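Local coordinates for protein malonate decarboxylase subunit alpha (Acinetobacter baumannii ATCC 17978, PDB 6MPR) that probably transfers the acyl carrier protein from its acetyl thioester to malonate, as the alpha subunit of malonate decarboxylase, at residues H396-R399 / G400-H403; A407-D410 / M411-Q414; Q414-E418 / T419-L423. All coordinates share one frame; numbering follows the deposited sequence. Where two conformers were deposited one is given.

The three contacts follow one another along a single run of chain from H396 to L423. Contact 1 is a loop turn between helices 391-394 and 406-410, contact 2 is the C-terminal end of helix 406-410, and contact 3 is the start of helix 418-423, sharing Q414 with contact 2. Centres of contacts 1 and 2 lie about 12 Å apart, those of 2 and 3 about 11 Å; contacts 1 and 3 do not touch. W408 makes a cation-pi contact with R401 and packs on H403, joining the first two. From buried turn to exposed helix start, all three meet the second subunit, so this excursion ahead of strand 429-433 forms part of the dimer interface.

Contact 1 (H396-R399 / G400-H403); sequences HDPR and GRRH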
loop_
_atom_site.group_PDB
_atom_site.type_symbol
_atom_site.label_atom_id
_atom_site.label_comp_id
_atom_site.label_asym_id
_atom_site.label_seq_id
_atom_site.Cartn_x
_atom_site.Cartn_y
_atom_site.Cartn_z
ATOM N N HIS A 396 10.823 -1.057 6.457
ATOM C CA HIS A 396 11.657 -1.247 5.282
ATOM C C HIS A 396 11.770 0.070 4.530
ATOM O O HIS A 396 10.964 0.989 4.706
ATOM C CB HIS A 396 11.100 -2.349 4.363
ATOM C CG HIS A 396 9.894 -1.928 3.580
ATOM N ND1 HIS A 396 8.610 -2.065 4.063
ATOM C CD2 HIS A 396 9.776 -1.374 2.349
ATOM C CE1 HIS A 396 7.753 -1.593 3.172
ATOM N NE2 HIS A 396 8.432 -1.181 2.117
ATOM N N ASP A 397 12.807 0.157 3.709
ATOM C CA ASP A 397 12.986 1.274 2.801
ATOM C C ASP A 397 12.046 1.107 1.613
ATOM O O ASP A 397 12.223 0.179 0.813
ATOM C CB ASP A 397 14.438 1.340 2.330
ATOM C CG ASP A 397 14.679 2.502 1.386
ATOM O OD1 ASP A 397 13.998 3.544 1.546
ATOM O OD2 ASP A 397 15.542 2.371 0.494
ATOM N N PRO A 398 11.023 1.962 1.474
ATOM C CA PRO A 398 10.065 1.802 0.368
ATOM C C PRO A 398 10.685 2.189 -0.964
ATOM O O PRO A 398 10.847 3.385 -1.245
ATOM C CB PRO A 398 8.922 2.751 0.763
ATOM C CG PRO A 398 9.615 3.849 1.573
ATOM C CD PRO A 398 10.733 3.138 2.317
ATOM N N ARG A 399 11.035 1.204 -1.797
ATOM C CA ARG A 399 11.789 1.467 -3.016
ATOM C C ARG A 399 10.913 1.977 -4.159
ATOM O O ARG A 399 11.448 2.295 -5.229
ATOM C CB ARG A 399 12.560 0.200 -3.427
ATOM C CG ARG A 399 13.626 -0.239 -2.396
ATOM C CD ARG A 399 14.891 0.646 -2.451
ATOM N NE ARG A 399 15.870 0.351 -1.395
ATOM C CZ ARG A 399 16.815 -0.577 -1.486
ATOM N NH1 ARG A 399 16.922 -1.318 -2.579
ATOM N NH2 ARG A 399 17.662 -0.765 -0.482
ATOM N N GLY A 400 9.596 2.052 -3.960
ATOM C CA GLY A 400 8.715 2.697 -4.909
ATOM C C GLY A 400 8.528 4.166 -4.617
ATOM O O GLY A 400 7.921 4.885 -5.416
ATOM N N ARG A 401 9.069 4.650 -3.499
ATOM C CA ARG A 401 8.904 6.044 -3.108
ATOM C C ARG A 401 9.801 6.974 -3.924
ATOM O O ARG A 401 10.987 6.700 -4.140
ATOM C CB ARG A 401 9.202 6.227 -1.618
ATOM C CG ARG A 401 9.239 7.695 -1.200
ATOM C CD ARG A 401 9.340 7.935 0.299
ATOM N NE ARG A 401 9.647 9.351 0.531
ATOM C CZ ARG A 401 9.509 9.982 1.685
ATOM N NH1 ARG A 401 9.045 9.346 2.757
ATOM N NH2 ARG A 401 9.835 11.259 1.760
ATOM N N ARG A 402 9.223 8.089 -4.371
ATOM C CA ARG A 402 9.944 9.093 -5.140
ATOM C C ARG A 402 9.906 10.498 -4.545
ATOM O O ARG A 402 10.795 11.298 -4.863
ATOM C CB ARG A 402 9.404 9.141 -6.576
ATOM C CG ARG A 402 9.497 7.792 -7.333
ATOM C CD ARG A 402 10.967 7.442 -7.625
ATOM N NE ARG A 402 11.096 6.195 -8.385
ATOM C CZ ARG A 402 11.277 5.004 -7.832
ATOM N NH1 ARG A 402 11.346 4.875 -6.511
ATOM N NH2 ARG A 402 11.352 3.934 -8.595
ATOM N N HIS A 403 8.935 10.830 -3.684
ATOM C CA HIS A 403 8.882 12.202 -3.190
ATOM C C HIS A 403 9.878 12.400 -2.064
ATOM O O HIS A 403 10.145 11.493 -1.264
ATOM C CB HIS A 403 7.468 12.615 -2.726
ATOM C CG HIS A 403 7.086 12.155 -1.345
ATOM N ND1 HIS A 403 6.707 10.854 -1.065
ATOM C CD2 HIS A 403 6.983 12.833 -0.177
ATOM C CE1 HIS A 403 6.404 10.750 0.219
ATOM N NE2 HIS A 403 6.566 11.935 0.783
HETATM O O HOH W 1 13.037 5.074 -3.279
#
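With CG of R402 anti to its carbonyl carbon (chi1 -58°) and the chain bent at chi2, the R402 guanidinium folds back over the turn to the carbonyl of R399. Its NH1 meets R399 O at 2.9 Å, nearly straight and close to the guanidinium plane, although it stands above the carbonyl plane. The same NH1 also reaches R401 O at 3.0 Å. P398 to R401 form a type I beta turn, closed by R401 N to P398 O at 3.1 Å. Alongside, the P398 ring and the R401 side chain point the same way, P398 CG 4.0 Å from R401 CB. R401 then runs extended, away from the turn, and grips H403 O side-on with NE (2.8 Å) and NH2 (3.0 Å), while H403 CE1 lies over its guanidinium face. On the other arm, in the conformer given, R399 NE makes a salt bridge to D397 OD2 at 2.8 Å, meeting the carboxylate from above its plane. R402 NE and NH2 bond to I465 O and M466 O of the second subunit. Carbonyl oxygens from both subunits thus surround one guanidinium, which would be expected to stabilise its positive charge at the interface.

Contact 2 (A407-D410 / M411-Q414); sequences AWLD and MRLQ
The C-terminal end of helix 406-410, where the chain runs out into the loop before helix 418-423, is held by backbone bonds that reach three residues back. M411 N makes a weak bond to W408 O at 3.3 Å, and R412 N a firmer one to L409 O at 3.0 Å, with an N-H...O angle of 163°. The R412 side chain starts out against that same carbonyl, its CB 3.3 Å from L409 O. CG of R412 is anti to the backbone N (chi1 179°) and the chain bends at chi3, which brings one face of the guanidinium against L409 CD2; that methyl sits over its centre, 4.3 Å from R412 CZ. M411 folds the other way. Bent at both chi2 and chi3, it packs CG against A407 O at 3.7 Å and brings CE to 3.8 Å from D410 O. Waters bind carbonyls near the helix end: one donates to L409 O and R412 O, bridging the departing loop to the helix, and a second lies within bonding distance of D410 O and R412 O. The polar ends of the side chains bond farther afield, D410 OD2 to H261 ND1 and R412 NH1 to P461 O of the second subunit. M411 and A407 rest on L429 of strand 429-433, whereas W408, L409 and R412 pack on L462 of the second subunit, so the short helix lies between its own sheet and the partner chain.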
loop_
_atom_site.group_PDB
_atom_site.type_symbol
_atom_site.label_atom_id
_atom_site.label_comp_id
_atom_site.label_asym_id
_atom_site.label_seq_id
_atom_site.Cartn_x
_atom_site.Cartn_y
_atom_site.Cartn_z
ATOM N N ALA A 407 14.198 14.518 6.004
ATOM C CA ALA A 407 14.785 13.338 6.639
ATOM C C ALA A 407 15.119 12.268 5.605
ATOM O O ALA A 407 16.173 11.625 5.681
ATOM C CB ALA A 407 13.833 12.772 7.700
ATOM N N TRP A 408 14.226 12.057 4.634
ATOM C CA TRP A 408 14.438 11.029 3.620
ATOM C C TRP A 408 15.634 11.369 2.734
ATOM O O TRP A 408 16.435 10.489 2.394
ATOM C CB TRP A 408 13.157 10.877 2.803
ATOM C CG TRP A 408 13.127 9.822 1.747
ATOM C CD1 TRP A 408 12.804 8.507 1.908
ATOM C CD2 TRP A 408 13.353 10.011 0.348
ATOM N NE1 TRP A 408 12.845 7.855 0.693
ATOM C CE2 TRP A 408 13.165 8.763 -0.281
ATOM C CE3 TRP A 408 13.694 11.113 -0.434
ATOM C CZ2 TRP A 408 13.326 8.587 -1.647
ATOM C CZ3 TRP A 408 13.841 10.937 -1.796
ATOM C CH2 TRP A 408 13.663 9.680 -2.389
ATOM N N LEU A 409 15.784 12.642 2.365
ATOM C CA LEU A 409 16.977 13.063 1.632
ATOM C C LEU A 409 18.244 12.919 2.466
ATOM O O LEU A 409 19.327 12.696 1.910
ATOM C CB LEU A 409 16.846 14.525 1.187
ATOM C CG LEU A 409 15.946 14.814 -0.006
ATOM C CD1 LEU A 409 15.873 16.326 -0.264
ATOM C CD2 LEU A 409 16.506 14.087 -1.219
ATOM N N ASP A 410 18.139 13.074 3.792
ATOM C CA ASP A 410 19.320 13.019 4.650
ATOM C C ASP A 410 19.960 11.639 4.647
ATOM O O ASP A 410 21.129 11.508 5.033
ATOM C CB ASP A 410 18.950 13.430 6.078
ATOM C CG ASP A 410 20.054 14.195 6.782
ATOM O OD1 ASP A 410 20.923 14.790 6.096
ATOM O OD2 ASP A 410 20.061 14.193 8.034
ATOM N N MET A 411 19.228 10.616 4.206
ATOM C CA MET A 411 19.751 9.264 4.095
ATOM C C MET A 411 20.490 9.007 2.783
ATOM O O MET A 411 21.115 7.948 2.642
ATOM C CB MET A 411 18.607 8.256 4.234
ATOM C CG MET A 411 17.860 8.294 5.573
ATOM S SD MET A 411 18.865 7.837 7.021
ATOM C CE MET A 411 19.238 9.463 7.635
ATOM N N ARG A 412 20.427 9.932 1.828
ATOM C CA ARG A 412 21.027 9.720 0.519
ATOM C C ARG A 412 22.553 9.787 0.578
ATOM O O ARG A 412 23.135 10.540 1.361
ATOM C CB ARG A 412 20.508 10.758 -0.483
ATOM C CG ARG A 412 21.116 10.626 -1.874
ATOM C CD ARG A 412 20.436 11.511 -2.913
ATOM N NE ARG A 412 20.531 12.940 -2.626
ATOM C CZ ARG A 412 20.123 13.895 -3.463
ATOM N NH1 ARG A 412 19.627 13.573 -4.657
ATOM N NH2 ARG A 412 20.226 15.173 -3.118
ATOM N N LEU A 413 23.188 8.974 -0.275
ATOM C CA LEU A 413 24.632 8.982 -0.510
ATOM C C LEU A 413 25.207 10.395 -0.560
ATOM O O LEU A 413 24.693 11.266 -1.264
ATOM C CB LEU A 413 24.914 8.260 -1.831
ATOM C CG LEU A 413 26.349 8.141 -2.340
ATOM C CD1 LEU A 413 27.059 6.959 -1.693
ATOM C CD2 LEU A 413 26.368 8.034 -3.864
ATOM N N GLN A 414 26.295 10.610 0.176
ATOM C CA GLN A 414 27.000 11.882 0.180
ATOM C C GLN A 414 28.408 11.711 -0.380
ATOM O O GLN A 414 28.936 10.600 -0.460
ATOM C CB GLN A 414 27.078 12.469 1.593
ATOM C CG GLN A 414 25.748 12.934 2.157
ATOM C CD GLN A 414 25.924 13.654 3.479
ATOM O OE1 GLN A 414 25.632 13.105 4.541
ATOM N NE2 GLN A 414 26.418 14.886 3.421
HETATM O O HOH W 2 21.917 13.418 1.768
HETATM O O HOH W 3 23.637 10.401 4.038
HETATM O O HOH W 4 23.169 12.340 6.904
#

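Contact 3 (Q414-E418 / T419-L423); sequences QGANE and TETYL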
loop_
_atom_site.group_PDB
_atom_site.type_symbol
_atom_site.label_atom_id
_atom_site.label_comp_id
_atom_site.label_asym_id
_atom_site.label_seq_id
_atom_site.Cartn_x
_atom_site.Cartn_y
_atom_site.Cartn_z
ATOM N N GLN A 414 26.295 10.610 0.176
ATOM C CA GLN A 414 27.000 11.882 0.180
ATOM C C GLN A 414 28.408 11.711 -0.380
ATOM O O GLN A 414 28.936 10.600 -0.460
ATOM C CB GLN A 414 27.078 12.469 1.593
ATOM C CG GLN A 414 25.748 12.934 2.157
ATOM C CD GLN A 414 25.924 13.654 3.479
ATOM O OE1 GLN A 414 25.632 13.105 4.541
ATOM N NE2 GLN A 414 26.418 14.886 3.421
ATOM N N GLY A 415 29.012 12.836 -0.770
ATOM C CA GLY A 415 30.372 12.861 -1.273
ATOM C C GLY A 415 30.540 12.510 -2.736
ATOM O O GLY A 415 31.679 12.520 -3.229
ATOM N N ALA A 416 29.453 12.198 -3.442
ATOM C CA ALA A 416 29.493 11.855 -4.854
ATOM C C ALA A 416 29.498 13.119 -5.715
ATOM O O ALA A 416 29.219 14.222 -5.240
ATOM C CB ALA A 416 28.297 10.962 -5.201
ATOM N N ASN A 417 29.838 12.957 -6.999
ATOM C CA ASN A 417 29.747 14.088 -7.913
ATOM C C ASN A 417 28.273 14.421 -8.174
ATOM O O ASN A 417 27.360 13.693 -7.757
ATOM C CB ASN A 417 30.539 13.823 -9.212
ATOM C CG ASN A 417 29.870 12.813 -10.174
ATOM O OD1 ASN A 417 28.686 12.499 -10.087
ATOM N ND2 ASN A 417 30.657 12.320 -11.116
ATOM N N GLU A 418 28.044 15.542 -8.866
ATOM C CA GLU A 418 26.678 16.033 -9.048
ATOM C C GLU A 418 25.810 15.000 -9.755
ATOM O O GLU A 418 24.690 14.706 -9.319
ATOM C CB GLU A 418 26.690 17.349 -9.832
ATOM C CG GLU A 418 25.304 17.952 -10.022
ATOM C CD GLU A 418 25.306 19.146 -10.955
ATOM O OE1 GLU A 418 25.566 18.965 -12.163
ATOM O OE2 GLU A 418 25.052 20.269 -10.480
ATOM N N THR A 419 26.324 14.426 -10.843
ATOM C CA THR A 419 25.566 13.449 -11.618
ATOM C C THR A 419 25.136 12.261 -10.761
ATOM O O THR A 419 23.959 11.884 -10.746
ATOM C CB THR A 419 26.414 12.984 -12.804
ATOM O OG1 THR A 419 26.627 14.088 -13.689
ATOM C CG2 THR A 419 25.730 11.849 -13.555
ATOM N N GLU A 420 26.088 11.642 -10.056
ATOM C CA GLU A 420 25.766 10.465 -9.259
ATOM C C GLU A 420 24.848 10.811 -8.094
ATOM O O GLU A 420 24.032 9.983 -7.679
ATOM C CB GLU A 420 27.062 9.813 -8.776
ATOM C CG GLU A 420 27.947 9.348 -9.925
ATOM C CD GLU A 420 27.194 8.448 -10.910
ATOM O OE1 GLU A 420 26.570 7.467 -10.454
ATOM O OE2 GLU A 420 27.216 8.722 -12.135
ATOM N N THR A 421 24.943 12.034 -7.566
ATOM C CA THR A 421 24.035 12.442 -6.499
ATOM C C THR A 421 22.605 12.544 -7.013
ATOM O O THR A 421 21.659 12.163 -6.311
ATOM C CB THR A 421 24.499 13.770 -5.893
ATOM O OG1 THR A 421 25.810 13.600 -5.346
ATOM C CG2 THR A 421 23.565 14.215 -4.782
ATOM N N TYR A 422 22.430 13.026 -8.245
ATOM C CA TYR A 422 21.092 13.097 -8.830
ATOM C C TYR A 422 20.526 11.710 -9.111
ATOM O O TYR A 422 19.300 11.530 -9.102
ATOM C CB TYR A 422 21.121 13.942 -10.106
ATOM C CG TYR A 422 20.962 15.423 -9.855
ATOM C CD1 TYR A 422 19.775 15.933 -9.355
ATOM C CD2 TYR A 422 21.991 16.311 -10.134
ATOM C CE1 TYR A 422 19.621 17.288 -9.125
ATOM C CE2 TYR A 422 21.844 17.672 -9.909
ATOM C CZ TYR A 422 20.659 18.151 -9.400
ATOM O OH TYR A 422 20.498 19.498 -9.178
ATOM N N LEU A 423 21.392 10.710 -9.331
ATOM C CA LEU A 423 20.946 9.338 -9.552
ATOM C C LEU A 423 20.798 8.539 -8.262
ATOM O O LEU A 423 20.270 7.423 -8.300
ATOM C CB LEU A 423 21.923 8.606 -10.494
ATOM C CG LEU A 423 22.122 9.215 -11.881
ATOM C CD1 LEU A 423 23.288 8.538 -12.648
ATOM C CD2 LEU A 423 20.839 9.119 -12.686
HETATM O O HOH W 5 26.531 12.994 -2.871
HETATM O O HOH W 6 29.238 10.497 -13.149
HETATM O O HOH W 7 25.063 16.403 -13.310
HETATM O O HOH W 8 22.545 20.658 -8.669
#
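E418 brings its carboxylate carbon CD to the edge of the Y422 ring, in the ring plane, with the two flat groups turned 60° apart. The side chains run side by side in the same direction, one helical turn apart, and E418 CG lies 3.5 Å from Y422 CE2. This is the first turn of helix 418-423, and N417 is its N-cap. With CG between the backbone N and the carbonyl carbon (chi1 74°), the N417 amide turns back over the helix start, where OD1 accepts from E420 N at 2.7 Å. The bond is almost straight, 177° at the hydrogen, and its donor lies nearly on the line of the side-chain C=O. E420 CG also closes on OD1, at 3.2 Å, and a water links N417 ND2 to E420 OE2. N417 uses its backbone as well: its O accepts from T421 N and from T421 OG1, each at 2.9 Å, so side chain and backbone carbonyl both hold the opening turn. Y422 N continues the helical pattern to E418 O at 3.0 Å. E418 and T419 also meet the second subunit, where K456 forms a salt bridge with E418 OE2 and R448 bonds to T419 OG1. At the loop side, one water accepts from A416 N at 3.1 Å and donates to T421 OG1 at 2.6 Å.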